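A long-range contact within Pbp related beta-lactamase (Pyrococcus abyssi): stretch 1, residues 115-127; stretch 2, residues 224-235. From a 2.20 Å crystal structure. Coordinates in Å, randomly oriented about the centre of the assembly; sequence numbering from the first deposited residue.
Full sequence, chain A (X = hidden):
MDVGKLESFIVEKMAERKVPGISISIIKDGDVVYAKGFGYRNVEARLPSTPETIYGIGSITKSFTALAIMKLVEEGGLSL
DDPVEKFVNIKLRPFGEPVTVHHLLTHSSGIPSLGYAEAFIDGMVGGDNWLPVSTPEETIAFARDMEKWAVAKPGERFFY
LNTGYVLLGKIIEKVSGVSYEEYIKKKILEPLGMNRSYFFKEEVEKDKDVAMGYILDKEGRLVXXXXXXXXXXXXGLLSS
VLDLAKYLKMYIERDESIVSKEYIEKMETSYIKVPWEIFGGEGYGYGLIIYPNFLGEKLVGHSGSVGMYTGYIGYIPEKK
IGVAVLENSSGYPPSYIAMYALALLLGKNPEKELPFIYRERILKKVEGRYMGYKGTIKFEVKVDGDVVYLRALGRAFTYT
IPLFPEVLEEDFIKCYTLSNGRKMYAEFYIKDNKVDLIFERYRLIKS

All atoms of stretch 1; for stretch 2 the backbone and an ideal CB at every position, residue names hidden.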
# COMPACT_ATOMS: atom_id res chain seq x y z
N GLY A 115 7.72 19.58 30.79
CA GLY A 115 6.96 18.42 30.34
C GLY A 115 7.51 17.13 30.90
O GLY A 115 7.35 16.07 30.29
N TYR A 116 8.15 17.20 32.07
CA TYR A 116 8.77 16.04 32.70
C TYR A 116 7.91 14.77 32.78
O TYR A 116 8.25 13.76 32.17
CB TYR A 116 9.31 16.45 34.10
CG TYR A 116 9.03 15.50 35.25
CD1 TYR A 116 8.32 15.93 36.37
CD2 TYR A 116 9.43 14.16 35.20
CE1 TYR A 116 8.00 15.05 37.41
CE2 TYR A 116 9.12 13.28 36.23
CZ TYR A 116 8.40 13.73 37.33
OH TYR A 116 8.05 12.85 38.32
N ALA A 117 6.80 14.81 33.52
CA ALA A 117 5.96 13.63 33.65
C ALA A 117 5.38 13.18 32.31
O ALA A 117 5.29 11.98 32.05
CB ALA A 117 4.85 13.88 34.66
N GLU A 118 4.99 14.14 31.48
CA GLU A 118 4.44 13.81 30.17
C GLU A 118 5.44 13.01 29.34
O GLU A 118 5.11 11.97 28.77
CB GLU A 118 4.05 15.09 29.40
CG GLU A 118 2.83 15.81 29.95
CD GLU A 118 3.11 16.63 31.20
OE1 GLU A 118 4.28 16.68 31.65
OE2 GLU A 118 2.15 17.24 31.72
N ALA A 119 6.68 13.51 29.28
CA ALA A 119 7.74 12.85 28.52
C ALA A 119 8.12 11.49 29.11
O ALA A 119 8.31 10.53 28.38
CB ALA A 119 8.97 13.74 28.46
N PHE A 120 8.22 11.42 30.43
CA PHE A 120 8.57 10.18 31.11
C PHE A 120 7.57 9.06 30.82
O PHE A 120 7.93 8.02 30.29
CB PHE A 120 8.65 10.39 32.63
CG PHE A 120 8.83 9.11 33.41
CD1 PHE A 120 9.97 8.33 33.26
CD2 PHE A 120 7.84 8.68 34.30
CE1 PHE A 120 10.13 7.14 33.98
CE2 PHE A 120 8.00 7.50 35.02
CZ PHE A 120 9.14 6.73 34.86
N ILE A 121 6.32 9.28 31.21
CA ILE A 121 5.29 8.28 31.01
C ILE A 121 5.10 7.89 29.54
O ILE A 121 4.94 6.72 29.22
CB ILE A 121 3.95 8.76 31.61
CG1 ILE A 121 4.11 8.91 33.13
CG2 ILE A 121 2.83 7.77 31.29
CD1 ILE A 121 2.91 9.50 33.82
N ASP A 122 5.14 8.88 28.65
CA ASP A 122 4.97 8.61 27.22
C ASP A 122 5.98 7.59 26.70
O ASP A 122 5.62 6.62 26.03
CB ASP A 122 5.10 9.90 26.41
CG ASP A 122 4.73 9.72 24.95
OD1 ASP A 122 3.55 9.44 24.66
OD2 ASP A 122 5.63 9.84 24.08
N GLY A 123 7.26 7.80 27.01
CA GLY A 123 8.28 6.87 26.55
C GLY A 123 8.16 5.50 27.20
O GLY A 123 8.47 4.49 26.58
N MET A 124 7.70 5.48 28.44
CA MET A 124 7.57 4.23 29.17
C MET A 124 6.45 3.34 28.62
O MET A 124 6.35 2.17 29.00
CB MET A 124 7.33 4.52 30.65
CG MET A 124 8.19 3.69 31.60
SD MET A 124 9.98 3.76 31.29
CE MET A 124 10.24 5.50 31.31
N VAL A 125 5.61 3.88 27.74
CA VAL A 125 4.51 3.08 27.18
C VAL A 125 4.56 2.96 25.64
O VAL A 125 3.52 2.86 24.99
CB VAL A 125 3.11 3.65 27.58
CG1 VAL A 125 2.96 3.66 29.09
CG2 VAL A 125 2.94 5.06 27.02
N GLY A 126 5.76 2.98 25.08
CA GLY A 126 5.90 2.86 23.64
C GLY A 126 5.84 4.17 22.88
O GLY A 126 6.00 4.19 21.65
N GLY A 127 5.62 5.28 23.58
CA GLY A 127 5.55 6.58 22.92
C GLY A 127 6.85 6.99 22.22
O GLY A 127 7.86 6.29 22.32
N UNK A 224 -2.04 -3.74 27.40
CA UNK A 224 -1.56 -3.77 28.79
C UNK A 224 -0.23 -3.06 28.99
O UNK A 224 0.69 -3.20 28.19
CB UNK A 224 -1.43 -5.22 29.26
N UNK A 225 -0.14 -2.30 30.07
CA UNK A 225 1.07 -1.56 30.41
C UNK A 225 1.26 -1.58 31.92
O UNK A 225 0.35 -1.23 32.67
CB UNK A 225 1.00 -0.12 29.89
N UNK A 226 2.44 -2.00 32.38
CA UNK A 226 2.74 -2.06 33.82
C UNK A 226 2.94 -0.66 34.40
O UNK A 226 3.21 0.29 33.67
CB UNK A 226 3.99 -2.91 34.07
N UNK A 227 2.81 -0.54 35.71
CA UNK A 227 2.99 0.74 36.38
C UNK A 227 4.36 1.31 36.01
O UNK A 227 5.32 0.56 35.83
CB UNK A 227 2.85 0.59 37.90
N UNK A 228 4.47 2.65 35.87
CA UNK A 228 5.77 3.23 35.52
C UNK A 228 6.59 3.57 36.77
O UNK A 228 6.77 4.75 37.12
CB UNK A 228 5.57 4.49 34.67
N UNK A 229 7.07 2.53 37.44
CA UNK A 229 7.87 2.68 38.66
C UNK A 229 9.02 3.65 38.49
O UNK A 229 9.83 3.52 37.56
CB UNK A 229 8.42 1.32 39.10
N UNK A 230 9.07 4.64 39.39
CA UNK A 230 10.12 5.64 39.37
C UNK A 230 9.67 6.95 39.97
O UNK A 230 10.43 7.64 40.64
CB UNK A 230 10.61 5.87 37.94
N UNK A 231 8.41 7.30 39.73
CA UNK A 231 7.81 8.54 40.22
C UNK A 231 7.46 8.34 41.72
O UNK A 231 7.14 7.23 42.13
CB UNK A 231 6.57 8.91 39.40
N UNK A 232 7.54 9.40 42.53
CA UNK A 232 7.26 9.27 43.96
C UNK A 232 6.32 10.30 44.62
O UNK A 232 5.12 10.07 44.71
CB UNK A 232 8.60 9.32 44.70
N UNK A 233 6.89 11.41 45.09
CA UNK A 233 6.13 12.46 45.77
C UNK A 233 5.03 13.14 44.94
O UNK A 233 4.02 13.58 45.49
CB UNK A 233 7.11 13.53 46.25
N UNK A 234 5.23 13.23 43.63
CA UNK A 234 4.25 13.86 42.75
C UNK A 234 3.14 12.92 42.26
O UNK A 234 2.14 13.38 41.71
CB UNK A 234 4.97 14.45 41.54
N UNK A 235 3.31 11.61 42.45
CA UNK A 235 2.27 10.69 42.02
C UNK A 235 2.65 9.24 41.81
O UNK A 235 2.28 8.66 40.79
CB UNK A 235 1.68 11.21 40.71

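Position 224 lies beyond the reach of stretch 1: nothing there comes within 5.5 Å of its ideal CB. Phi/psi of -66/137 admits most residues, proline included, and the visible atoms do not choose among them. The deposited residue is Pro224.

At position 225 the backbone is extended (-143/127) and CA-to-CB points toward stretch 1, with the ideal CB 4.3 Å from Val125 CG1. A compact apolar side chain could rest on that methyl group; a longer polar one could run on to the end of the helix, where the carbonyl groups of Met124 and Val125 offer acceptors. The residue is Gln225, with chi1 and chi2 both m. Its amide travels along Val125, NE2 coming 3.4 Å from Val125 CB and 3.1 Å from Val125 O. The latter distance would suit a hydrogen bond, but the angle is poor, so the pair counts as a close polar approach within a packing contact.

Position 226 points sideways and its ideal CB meets nothing; phi of -73° is compatible with proline, among many others, and Pro226 is found. Position 227 is out of reach, leaving its side chain undetermined by stretch 1; it is Phe227.

Position 228 directs its CB at the helix. The ideal CB is 3.9 Å from Phe120 CE2, 4.1 Å from Met124 CG and 4.9 Å from Ile121 CG1, an apolar environment with little room for a bulky group pointing straight ahead. Alanine, valine or proline would be reasonable, and phi of -90° does not exclude the last. Pro228 is deposited, its CB 4.0 Å from Phe120 CE2 and 4.3 Å from Met124 CG. Its carbonyl O also approaches the edge of the Phe120 ring, 3.7 Å from CE2.

At position 229 CB points away, so stretch 1 sets no size limit. The residue is Tyr229; its backbone O, 4.3 Å from Phe120 CZ, makes the contact instead.

Position 230 has phi/psi of 152/-37, where a CB would be jammed against the preceding carbonyl O; an ideal CB would also lie 3.5 Å from Phe120 CZ. Glycine is the clear expectation, and Gly230 is present.

Position 231 again points toward the helix, its ideal CB 4.3 Å from Tyr116 OH and 4.8 Å from Phe120 CE2. An aliphatic side chain could cover these rings, while a short polar one might address the hydroxyl. Ile231, with both chi angles t, places CG1 3.7 Å from Tyr116 OH.

Position 232 points sideways and 233 is out of reach; neither is specified by stretch 1. They are Thr232 and Ala233.

Position 234 faces Tyr116 OH at 4.7 Å from its ideal CB, a distance that a short polar acceptor can span: aspartate or asparagine would suit. Asp234, chi1 p, receives a hydrogen bond from Tyr116 OH to OD2 at 2.6 Å, with OD2 near the ring plane.

Position 235, at 160/49, again calls for glycine because a CB would jam against the preceding carbonyl; it is Gly235.

Stretch 2 (224-235) PQPFPYGITADG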
# COMPACT_ATOMS: atom_id res chain seq x y z
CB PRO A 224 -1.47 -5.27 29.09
CG PRO A 224 -1.13 -5.85 27.76
CD PRO A 224 -2.00 -5.08 26.79
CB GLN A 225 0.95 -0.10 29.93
CG GLN A 225 0.99 0.07 28.42
CD GLN A 225 2.39 -0.00 27.87
OE1 GLN A 225 3.32 -0.48 28.52
NE2 GLN A 225 2.56 0.47 26.64
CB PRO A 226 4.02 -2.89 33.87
CG PRO A 226 4.01 -3.68 32.57
CD PRO A 226 3.50 -2.66 31.60
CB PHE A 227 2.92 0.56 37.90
CG PHE A 227 2.92 1.85 38.66
CD1 PHE A 227 1.75 2.59 38.82
CD2 PHE A 227 4.11 2.37 39.16
CE1 PHE A 227 1.77 3.82 39.46
CE2 PHE A 227 4.14 3.60 39.81
CZ PHE A 227 2.96 4.33 39.95
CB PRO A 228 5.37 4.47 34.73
CG PRO A 228 4.18 4.93 35.50
CD PRO A 228 3.40 3.65 35.74
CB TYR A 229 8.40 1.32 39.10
CG TYR A 229 7.31 0.40 39.60
CD1 TYR A 229 6.67 0.64 40.82
CD2 TYR A 229 6.90 -0.69 38.84
CE1 TYR A 229 5.64 -0.19 41.26
CE2 TYR A 229 5.89 -1.53 39.27
CZ TYR A 229 5.26 -1.28 40.48
OH TYR A 229 4.26 -2.12 40.90
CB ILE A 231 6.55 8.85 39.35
CG1 ILE A 231 5.95 10.20 39.71
CG2 ILE A 231 5.52 7.76 39.53
CD1 ILE A 231 4.84 10.61 38.75
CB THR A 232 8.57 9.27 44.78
OG1 THR A 232 9.36 10.41 44.42
CG2 THR A 232 9.36 8.00 44.52
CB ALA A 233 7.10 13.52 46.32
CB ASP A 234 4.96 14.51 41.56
CG ASP A 234 5.81 13.53 40.79
OD1 ASP A 234 6.29 12.55 41.38
OD2 ASP A 234 6.02 13.76 39.58
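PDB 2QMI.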